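Local coordinates for protein MFP2b (Ascaris suum, PDB 2BJR) that probably enhances polymerization of the major sperm protein (MSP) in the amoeboid motility of nematode sperm and binds a zinc ion, at residues W95-D100 / L157-I162; D116-L121 / G132-K137; Q228-W233 / E323-A328. One frame throughout, in Å; residues are numbered along the deposited sequence.

Contacts 1 and 2 lie in the N-terminal cytosolic motility family region, and contact 3 lies in the C-terminal one. Contact 2 falls within the chain between the two segments of contact 1, and contact 3 follows both. The centres of contacts 1 and 2 are about 11 Å apart. Strand 161-166 of contact 1 meets strand 117-122 of contact 2 through a probable hydrogen bond from Leu121 N to Leu161 O, and Tyr98 packs on Phe118. Contact 3 is on the opposite side of the chain's centre, about 36 Å and 38 Å from contacts 1 and 2, centre to centre. The strands of contacts 1 and 2 belong to other sheets than those of contact 3.

Contact 1 of 3, residues W95-D100 / L157-I162; sequences WIKYSD and LANMLI
This contact is an antiparallel strand pairing at the edge of a small three-stranded sheet, where strand 92-97 is an outermost strand beside strand 161-166. Ile96 and Ile162 form a hydrogen-bonded pair. Ile96 N donates to Ile162 O at 2.8 Å, and Ile162 N returns a bond to Ile96 O at 2.9 Å. Both donors lie nearly along the C=O axis of their acceptors. The next pair, Lys97 with Leu161, is non-hydrogen-bonded.

Past it the chain leaves the strand for the 3-10 segment 98-100, which faces the type I turn Leu157-Met160. Two more backbone hydrogen bonds join the segments past the last bridge. Tyr98 N bonds to Met160 O at 2.8 Å. Ser99 N reaches Ala158 O in the carbonyl plane, on a lone pair.

The side chains follow this frame. Ile96 and Ile162 both hold CG1 in the crowded position between backbone N and carbonyl carbon (chi1 67° and 62°). Ile96 CG1 and Ile162 CG1 meet at 3.8 Å as the two side chains cross obliquely. The CG of Tyr98 is anti to its backbone N (chi1 178°), so the ring runs alongside Leu157, pointing the same way. Leu157 CB comes to Tyr98 CD2, and Leu157 CD1 lies by the far end of the ring. Ile162 CG2 touches the ring edge at Tyr98 CD1. Outside the two segments, Arg101 makes a cation-pi contact with Tyr98 and bonds to its carbonyl oxygen. Met160, present as selenomethionine, turns its end away from segment 95-100; its side chain touches Phe143 and Trp122.

At the other end Trp95 crosses Leu161 at about a right angle. Trp95 CE3 lies 3.9 Å from Leu161 CB, and Leu161 O lies in the plane of the indole, at its edge near CZ3.

Contact 2 of 3, residues D116-L121 / G132-K137; sequences DSFPIL and GYADNK
This is a beta-hairpin contact between strands 117-122 and 130-135 of a four-stranded antiparallel sheet. Phe118 with Ala134 and Ile120 with Gly132 are hydrogen-bonded pairs. The bond from Gly132 N to Ile120 O, 2.8 Å, is straight. The return bond from Ile120 N meets Gly132 O from above the carbonyl plane. Beyond the strands, Asn136 N closes on Asp116 O at 2.7 Å.

Phe118 CG sits in the crowded position between backbone N and carbonyl carbon (chi1 53°). This brings the ring over its neighbour, and Ala134 CB makes a CH-pi contact with one face, 3.7 Å from the ring centroid. Ile120 CG2 lies against the backbone of Tyr133 and Ala134.

At the open end Lys137 crosses Asp116 at about a right angle. Lys137 NZ forms a salt bridge with Asp116 OD2 at 3.2 Å. Asp135 OD1 accepts from Lys137 N in an Asx turn, and also from Thr138 N.

The Phe118 and Ile120 face packs on Ile162 of strand 161-166. On the other face, Ser117 OG bonds to His46 of strand 43-52. Tyr133 packs on Met45 and His46 of the same strand.

Contact 3 of 3, residues Q228-W233 / E323-A328; sequences QYVALW and EILGKA
The backbones stay apart here: the nearest CA atoms, those of Gln228 and Leu325, are 6.8 Å from each other, and the strands form no beta bridge. The contact joins two antiparallel sheets of the C-terminal family region, one through strand 229-235 and the other through strand 322-329. Side chains of each segment reach the backbone or side chains of the other, and the contact is buried.

Gln228 carries the polar part. Its CG is anti to the carbonyl carbon (chi1 -68°), and the chain extends beyond it. The amide thus reaches strand 322-329, where Leu325 N donates to Gln228 OE1 at 3.0 Å. The bond is fairly straight, 163° at the hydrogen, and lies nearly along the C=O axis. The other end of the amide is held as well, because NE2 bonds to Asn225 O and Thr220 OG1. Together these bonds should fix the amide's orientation.

Ile324 CD1 packs obliquely against the same amide, 3.5 Å from Gln228 OE1. Leu325 slides past Gln228 in the opposite direction, its CG anti to the backbone N (chi1 179°). The CD2 methyl of Leu325 then reaches strand 229-235, 3.4 Å from Tyr229 O and 4.2 Å from Val230 CG2.

Contact 1 of 3, residues W95-D100 / L157-I162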
loop_
_atom_site.group_PDB
_atom_site.type_symbol
_atom_site.label_atom_id
_atom_site.label_comp_id
_atom_site.label_asym_id
_atom_site.label_seq_id
_atom_site.Cartn_x
_atom_site.Cartn_y
_atom_site.Cartn_z
ATOM N N TRP A 95 7.669 -8.556 10.830
ATOM C CA TRP A 95 8.940 -8.037 10.318
ATOM C C TRP A 95 9.861 -7.740 11.467
ATOM O O TRP A 95 9.505 -6.988 12.352
ATOM C CB TRP A 95 8.721 -6.765 9.476
ATOM C CG TRP A 95 8.002 -6.938 8.194
ATOM C CD1 TRP A 95 6.679 -7.017 8.005
ATOM C CD2 TRP A 95 8.597 -7.042 6.872
ATOM N NE1 TRP A 95 6.388 -7.198 6.672
ATOM C CE2 TRP A 95 7.542 -7.185 5.952
ATOM C CE3 TRP A 95 9.904 -7.066 6.400
ATOM C CZ2 TRP A 95 7.747 -7.308 4.583
ATOM C CZ3 TRP A 95 10.117 -7.163 5.046
ATOM C CH2 TRP A 95 9.046 -7.293 4.149
ATOM N N ILE A 96 11.061 -8.317 11.480
ATOM C CA ILE A 96 12.022 -8.106 12.544
ATOM C C ILE A 96 13.316 -7.537 12.010
ATOM O O ILE A 96 13.612 -7.666 10.826
ATOM C CB ILE A 96 12.328 -9.430 13.285
ATOM C CG1 ILE A 96 13.065 -10.420 12.336
ATOM C CG2 ILE A 96 11.068 -10.010 13.784
ATOM C CD1 ILE A 96 13.583 -11.650 13.043
ATOM N N LYS A 97 14.132 -6.975 12.898
ATOM C CA LYS A 97 15.455 -6.533 12.514
ATOM C C LYS A 97 16.307 -7.751 12.222
ATOM O O LYS A 97 16.241 -8.761 12.924
ATOM C CB LYS A 97 16.134 -5.734 13.617
ATOM C CG LYS A 97 15.529 -4.344 13.842
ATOM C CD LYS A 97 16.431 -3.545 14.793
ATOM C CE LYS A 97 15.663 -2.834 15.880
ATOM N NZ LYS A 97 16.599 -2.382 16.981
ATOM N N TYR A 98 17.136 -7.621 11.203
ATOM C CA TYR A 98 18.000 -8.699 10.783
ATOM C C TYR A 98 18.883 -9.119 11.982
ATOM O O TYR A 98 19.121 -10.304 12.193
ATOM C CB TYR A 98 18.834 -8.194 9.626
ATOM C CG TYR A 98 19.815 -9.169 9.093
ATOM C CD1 TYR A 98 19.396 -10.228 8.279
ATOM C CD2 TYR A 98 21.156 -9.064 9.404
ATOM C CE1 TYR A 98 20.323 -11.155 7.787
ATOM C CE2 TYR A 98 22.092 -9.969 8.907
ATOM C CZ TYR A 98 21.676 -11.013 8.106
ATOM O OH TYR A 98 22.619 -11.898 7.571
ATOM N N SER A 99 19.295 -8.158 12.801
ATOM C CA SER A 99 20.160 -8.470 13.938
ATOM C C SER A 99 19.452 -9.312 14.993
ATOM O O SER A 99 20.127 -9.960 15.788
ATOM C CB SER A 99 20.736 -7.194 14.573
ATOM O OG SER A 99 19.690 -6.367 15.066
ATOM N N ASP A 100 18.120 -9.324 14.986
ATOM C CA ASP A 100 17.322 -10.055 15.980
ATOM C C ASP A 100 16.925 -11.456 15.554
ATOM O O ASP A 100 16.129 -12.109 16.268
ATOM C CB ASP A 100 16.045 -9.266 16.326
ATOM C CG ASP A 100 16.326 -8.042 17.180
ATOM O OD1 ASP A 100 17.380 -8.046 17.878
ATOM O OD2 ASP A 100 15.547 -7.036 17.195
ATOM N N LEU A 157 23.687 -4.348 7.436
ATOM C CA LEU A 157 22.442 -5.123 7.443
ATOM C C LEU A 157 21.636 -5.062 8.748
ATOM O O LEU A 157 20.481 -5.420 8.762
ATOM C CB LEU A 157 22.762 -6.607 7.169
ATOM C CG LEU A 157 23.547 -6.833 5.878
ATOM C CD1 LEU A 157 23.634 -8.339 5.656
ATOM C CD2 LEU A 157 22.869 -6.154 4.685
ATOM N N ALA A 158 22.261 -4.634 9.853
ATOM C CA ALA A 158 21.735 -4.880 11.208
ATOM C C ALA A 158 20.291 -4.464 11.455
ATOM O O ALA A 158 19.503 -5.186 12.079
ATOM C CB ALA A 158 22.664 -4.207 12.249
ATOM N N ASN A 159 19.944 -3.295 10.952
ATOM C CA ASN A 159 18.614 -2.711 11.164
ATOM C C ASN A 159 17.675 -2.900 9.979
ATOM O O ASN A 159 16.531 -2.441 10.013
ATOM C CB ASN A 159 18.737 -1.222 11.440
ATOM C CG ASN A 159 19.657 -0.900 12.623
ATOM O OD1 ASN A 159 20.434 0.074 12.564
ATOM N ND2 ASN A 159 19.599 -1.711 13.658
HETATM N N MSE A 160 18.128 -3.564 8.925
HETATM C CA MSE A 160 17.216 -3.925 7.831
HETATM C C MSE A 160 16.228 -4.961 8.358
HETATM O O MSE A 160 16.489 -5.636 9.357
HETATM C CB MSE A 160 18.018 -4.467 6.633
HETATM C CG MSE A 160 18.946 -3.457 6.099
HETATM SE SE MSE A 160 19.647 -3.984 4.378
HETATM C CE MSE A 160 21.019 -2.593 4.176
ATOM N N LEU A 161 15.091 -5.092 7.697
ATOM C CA LEU A 161 13.999 -5.914 8.179
ATOM C C LEU A 161 13.828 -7.168 7.304
ATOM O O LEU A 161 13.867 -7.092 6.095
ATOM C CB LEU A 161 12.711 -5.105 8.178
ATOM C CG LEU A 161 12.753 -3.756 8.892
ATOM C CD1 LEU A 161 11.388 -3.093 8.761
ATOM C CD2 LEU A 161 13.121 -3.969 10.323
ATOM N N ILE A 162 13.573 -8.298 7.954
ATOM C CA ILE A 162 13.241 -9.580 7.320
ATOM C C ILE A 162 11.953 -10.107 7.928
ATOM O O ILE A 162 11.517 -9.614 8.996
ATOM C CB ILE A 162 14.402 -10.579 7.483
ATOM C CG1 ILE A 162 14.679 -10.896 8.961
ATOM C CG2 ILE A 162 15.625 -9.988 6.877
ATOM C CD1 ILE A 162 15.619 -12.093 9.230
#

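Contact 2 of 3, residues D116-L121 / G132-K137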
loop_
_atom_site.group_PDB
_atom_site.type_symbol
_atom_site.label_atom_id
_atom_site.label_comp_id
_atom_site.label_asym_id
_atom_site.label_seq_id
_atom_site.Cartn_x
_atom_site.Cartn_y
_atom_site.Cartn_z
ATOM N N ASP A 116 18.068 -20.629 -0.402
ATOM C CA ASP A 116 19.019 -19.811 0.333
ATOM C C ASP A 116 18.677 -18.300 0.274
ATOM O O ASP A 116 19.422 -17.511 0.788
ATOM C CB ASP A 116 20.433 -20.006 -0.210
ATOM C CG ASP A 116 21.112 -21.291 0.308
ATOM O OD1 ASP A 116 20.791 -21.799 1.397
ATOM O OD2 ASP A 116 22.054 -21.784 -0.316
ATOM N N SER A 117 17.549 -17.939 -0.317
ATOM C CA SER A 117 17.216 -16.527 -0.496
ATOM C C SER A 117 16.150 -16.151 0.519
ATOM O O SER A 117 15.182 -16.905 0.742
ATOM C CB SER A 117 16.744 -16.283 -1.894
ATOM O OG SER A 117 16.139 -15.007 -2.062
ATOM N N PHE A 118 16.315 -14.980 1.124
ATOM C CA PHE A 118 15.214 -14.406 1.870
ATOM C C PHE A 118 15.042 -12.923 1.603
ATOM O O PHE A 118 16.031 -12.212 1.380
ATOM C CB PHE A 118 15.343 -14.630 3.326
ATOM C CG PHE A 118 16.613 -14.222 3.910
ATOM C CD1 PHE A 118 16.710 -13.058 4.657
ATOM C CD2 PHE A 118 17.711 -15.068 3.858
ATOM C CE1 PHE A 118 17.910 -12.710 5.272
ATOM C CE2 PHE A 118 18.908 -14.714 4.457
ATOM C CZ PHE A 118 19.013 -13.560 5.168
ATOM N N PRO A 119 13.810 -12.465 1.601
ATOM C CA PRO A 119 13.573 -11.023 1.441
ATOM C C PRO A 119 14.235 -10.197 2.519
ATOM O O PRO A 119 14.287 -10.627 3.695
ATOM C CB PRO A 119 12.058 -10.913 1.515
ATOM C CG PRO A 119 11.560 -12.273 1.139
ATOM C CD PRO A 119 12.549 -13.234 1.700
ATOM N N ILE A 120 14.743 -9.023 2.140
ATOM C CA ILE A 120 15.322 -8.079 3.078
ATOM C C ILE A 120 14.934 -6.657 2.647
ATOM O O ILE A 120 15.053 -6.286 1.470
ATOM C CB ILE A 120 16.822 -8.307 3.249
ATOM C CG1 ILE A 120 17.383 -7.455 4.373
ATOM C CG2 ILE A 120 17.599 -8.106 1.961
ATOM C CD1 ILE A 120 18.807 -7.909 4.784
ATOM N N LEU A 121 14.397 -5.917 3.605
ATOM C CA LEU A 121 13.964 -4.538 3.395
ATOM C C LEU A 121 14.928 -3.555 4.022
ATOM O O LEU A 121 15.102 -3.498 5.221
ATOM C CB LEU A 121 12.561 -4.357 3.967
ATOM C CG LEU A 121 11.991 -2.961 3.748
ATOM C CD1 LEU A 121 11.720 -2.636 2.287
ATOM C CD2 LEU A 121 10.714 -2.872 4.544
ATOM N N GLY A 132 14.983 -6.135 -1.326
ATOM C CA GLY A 132 15.874 -7.004 -2.099
ATOM C C GLY A 132 15.947 -8.403 -1.498
ATOM O O GLY A 132 15.015 -8.826 -0.812
ATOM N N TYR A 133 17.056 -9.089 -1.697
ATOM C CA TYR A 133 17.265 -10.410 -1.090
ATOM C C TYR A 133 18.611 -10.572 -0.527
ATOM O O TYR A 133 19.581 -9.997 -1.024
ATOM C CB TYR A 133 16.927 -11.568 -2.029
ATOM C CG TYR A 133 18.033 -12.003 -2.982
ATOM C CD1 TYR A 133 18.875 -13.072 -2.662
ATOM C CD2 TYR A 133 18.277 -11.308 -4.161
ATOM C CE1 TYR A 133 19.923 -13.480 -3.522
ATOM C CE2 TYR A 133 19.342 -11.716 -5.029
ATOM C CZ TYR A 133 20.135 -12.812 -4.685
ATOM O OH TYR A 133 21.152 -13.197 -5.538
ATOM N N ALA A 134 18.661 -11.377 0.528
ATOM C CA ALA A 134 19.906 -11.766 1.146
ATOM C C ALA A 134 20.143 -13.259 0.846
ATOM O O ALA A 134 19.204 -14.059 0.789
ATOM C CB ALA A 134 19.885 -11.511 2.589
ATOM N N ASP A 135 21.399 -13.590 0.630
ATOM C CA ASP A 135 21.811 -14.986 0.352
ATOM C C ASP A 135 22.307 -15.566 1.650
ATOM O O ASP A 135 23.225 -15.045 2.295
ATOM C CB ASP A 135 22.889 -15.018 -0.701
ATOM C CG ASP A 135 23.312 -16.434 -1.054
ATOM O OD1 ASP A 135 23.984 -17.093 -0.269
ATOM O OD2 ASP A 135 23.027 -16.950 -2.111
ATOM N N ASN A 136 21.688 -16.660 2.046
ATOM C CA ASN A 136 22.036 -17.333 3.273
ATOM C C ASN A 136 23.488 -17.803 3.352
ATOM O O ASN A 136 24.054 -17.847 4.404
ATOM C CB ASN A 136 21.161 -18.568 3.443
ATOM C CG ASN A 136 21.297 -19.147 4.781
ATOM O OD1 ASN A 136 21.257 -18.414 5.783
ATOM N ND2 ASN A 136 21.523 -20.454 4.837
ATOM N N LYS A 137 24.065 -18.145 2.236
ATOM C CA LYS A 137 25.441 -18.662 2.246
ATOM C C LYS A 137 26.461 -17.513 2.330
ATOM O O LYS A 137 27.352 -17.537 3.190
ATOM C CB LYS A 137 25.715 -19.525 1.016
ATOM C CG LYS A 137 24.734 -20.664 0.730
ATOM C CD LYS A 137 25.026 -21.282 -0.683
ATOM C CE LYS A 137 24.870 -22.849 -0.736
ATOM N NZ LYS A 137 24.229 -23.353 -2.024
#

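Contact 3 of 3, residues Q228-W233 / E323-A328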
loop_
_atom_site.group_PDB
_atom_site.type_symbol
_atom_site.label_atom_id
_atom_site.label_comp_id
_atom_site.label_asym_id
_atom_site.label_seq_id
_atom_site.Cartn_x
_atom_site.Cartn_y
_atom_site.Cartn_z
ATOM N N GLN A 228 -19.270 7.564 -2.614
ATOM C CA GLN A 228 -17.959 7.475 -3.228
ATOM C C GLN A 228 -16.925 7.340 -2.133
ATOM O O GLN A 228 -17.034 7.987 -1.122
ATOM C CB GLN A 228 -17.705 8.742 -4.015
ATOM C CG GLN A 228 -18.578 8.915 -5.220
ATOM C CD GLN A 228 -18.562 10.327 -5.809
ATOM O OE1 GLN A 228 -17.560 11.060 -5.707
ATOM N NE2 GLN A 228 -19.658 10.706 -6.433
ATOM N N TYR A 229 -15.923 6.500 -2.340
ATOM C CA TYR A 229 -14.968 6.178 -1.317
ATOM C C TYR A 229 -13.551 6.320 -1.848
ATOM O O TYR A 229 -13.328 6.261 -3.038
ATOM C CB TYR A 229 -15.151 4.764 -0.820
ATOM C CG TYR A 229 -16.570 4.450 -0.315
ATOM C CD1 TYR A 229 -17.599 4.141 -1.226
ATOM C CD2 TYR A 229 -16.861 4.463 1.033
ATOM C CE1 TYR A 229 -18.873 3.812 -0.789
ATOM C CE2 TYR A 229 -18.166 4.187 1.470
ATOM C CZ TYR A 229 -19.136 3.816 0.532
ATOM O OH TYR A 229 -20.421 3.531 0.926
ATOM N N VAL A 230 -12.616 6.588 -0.942
ATOM C CA VAL A 230 -11.236 6.875 -1.319
ATOM C C VAL A 230 -10.455 5.638 -1.788
ATOM O O VAL A 230 -10.420 4.618 -1.113
ATOM C CB VAL A 230 -10.511 7.459 -0.113
ATOM C CG1 VAL A 230 -8.975 7.686 -0.462
ATOM C CG2 VAL A 230 -11.139 8.781 0.285
ATOM N N ALA A 231 -9.798 5.768 -2.930
ATOM C CA ALA A 231 -8.946 4.710 -3.475
ATOM C C ALA A 231 -7.745 5.370 -4.115
ATOM O O ALA A 231 -7.806 6.553 -4.504
ATOM C CB ALA A 231 -9.723 3.920 -4.485
ATOM N N LEU A 232 -6.663 4.583 -4.225
ATOM C CA LEU A 232 -5.402 4.954 -4.814
ATOM C C LEU A 232 -5.033 4.022 -5.945
ATOM O O LEU A 232 -5.215 2.814 -5.849
ATOM C CB LEU A 232 -4.330 4.877 -3.762
ATOM C CG LEU A 232 -2.853 5.032 -4.117
ATOM C CD1 LEU A 232 -2.590 6.442 -4.491
ATOM C CD2 LEU A 232 -1.970 4.534 -2.978
ATOM N N TRP A 233 -4.566 4.621 -7.030
ATOM C CA TRP A 233 -4.078 3.920 -8.203
ATOM C C TRP A 233 -2.718 4.566 -8.546
ATOM O O TRP A 233 -2.302 5.535 -7.900
ATOM C CB TRP A 233 -5.033 4.206 -9.308
ATOM C CG TRP A 233 -5.056 3.310 -10.451
ATOM C CD1 TRP A 233 -4.958 1.970 -10.439
ATOM C CD2 TRP A 233 -5.255 3.697 -11.801
ATOM N NE1 TRP A 233 -5.112 1.470 -11.710
ATOM C CE2 TRP A 233 -5.281 2.518 -12.574
ATOM C CE3 TRP A 233 -5.463 4.923 -12.443
ATOM C CZ2 TRP A 233 -5.517 2.525 -13.951
ATOM C CZ3 TRP A 233 -5.683 4.935 -13.825
ATOM C CH2 TRP A 233 -5.696 3.742 -14.564
ATOM N N GLU A 323 -20.680 18.079 -5.647
ATOM C CA GLU A 323 -19.592 17.453 -4.904
ATOM C C GLU A 323 -19.125 16.197 -5.624
ATOM O O GLU A 323 -19.952 15.409 -6.031
ATOM C CB GLU A 323 -20.100 17.053 -3.547
ATOM C CG GLU A 323 -20.497 18.235 -2.670
ATOM C CD GLU A 323 -21.467 17.888 -1.572
ATOM O OE1 GLU A 323 -22.076 16.811 -1.611
ATOM O OE2 GLU A 323 -21.604 18.725 -0.650
ATOM N N ILE A 324 -17.812 15.996 -5.722
ATOM C CA ILE A 324 -17.243 14.886 -6.493
ATOM C C ILE A 324 -15.841 14.572 -6.008
ATOM O O ILE A 324 -14.995 15.453 -5.899
ATOM C CB ILE A 324 -17.289 15.181 -7.991
ATOM C CG1 ILE A 324 -16.700 14.031 -8.827
ATOM C CG2 ILE A 324 -16.573 16.480 -8.323
ATOM C CD1 ILE A 324 -17.522 12.815 -8.769
ATOM N N LEU A 325 -15.599 13.292 -5.708
ATOM C CA LEU A 325 -14.347 12.860 -5.134
ATOM C C LEU A 325 -13.235 12.645 -6.191
ATOM O O LEU A 325 -13.406 11.883 -7.158
ATOM C CB LEU A 325 -14.566 11.589 -4.334
ATOM C CG LEU A 325 -13.361 10.962 -3.672
ATOM C CD1 LEU A 325 -12.765 11.919 -2.658
ATOM C CD2 LEU A 325 -13.650 9.635 -2.981
ATOM N N GLY A 326 -12.116 13.321 -5.950
ATOM C CA GLY A 326 -10.898 13.154 -6.741
ATOM C C GLY A 326 -9.647 13.400 -5.909
ATOM O O GLY A 326 -9.469 12.838 -4.835
ATOM N N LYS A 327 -8.726 14.179 -6.429
ATOM C CA LYS A 327 -7.414 14.272 -5.776
ATOM C C LYS A 327 -6.953 15.735 -5.711
ATOM O O LYS A 327 -7.402 16.554 -6.506
ATOM C CB LYS A 327 -6.416 13.373 -6.533
ATOM C CG LYS A 327 -5.954 13.962 -7.928
ATOM C CD LYS A 327 -5.190 12.909 -8.754
ATOM C CE LYS A 327 -4.723 13.481 -10.113
ATOM N NZ LYS A 327 -3.488 14.355 -9.948
ATOM N N ALA A 328 -6.014 16.048 -4.818
ATOM C CA ALA A 328 -5.405 17.397 -4.769
ATOM C C ALA A 328 -3.968 17.283 -4.327
ATOM O O ALA A 328 -3.580 16.348 -3.596
ATOM C CB ALA A 328 -6.161 18.316 -3.795
#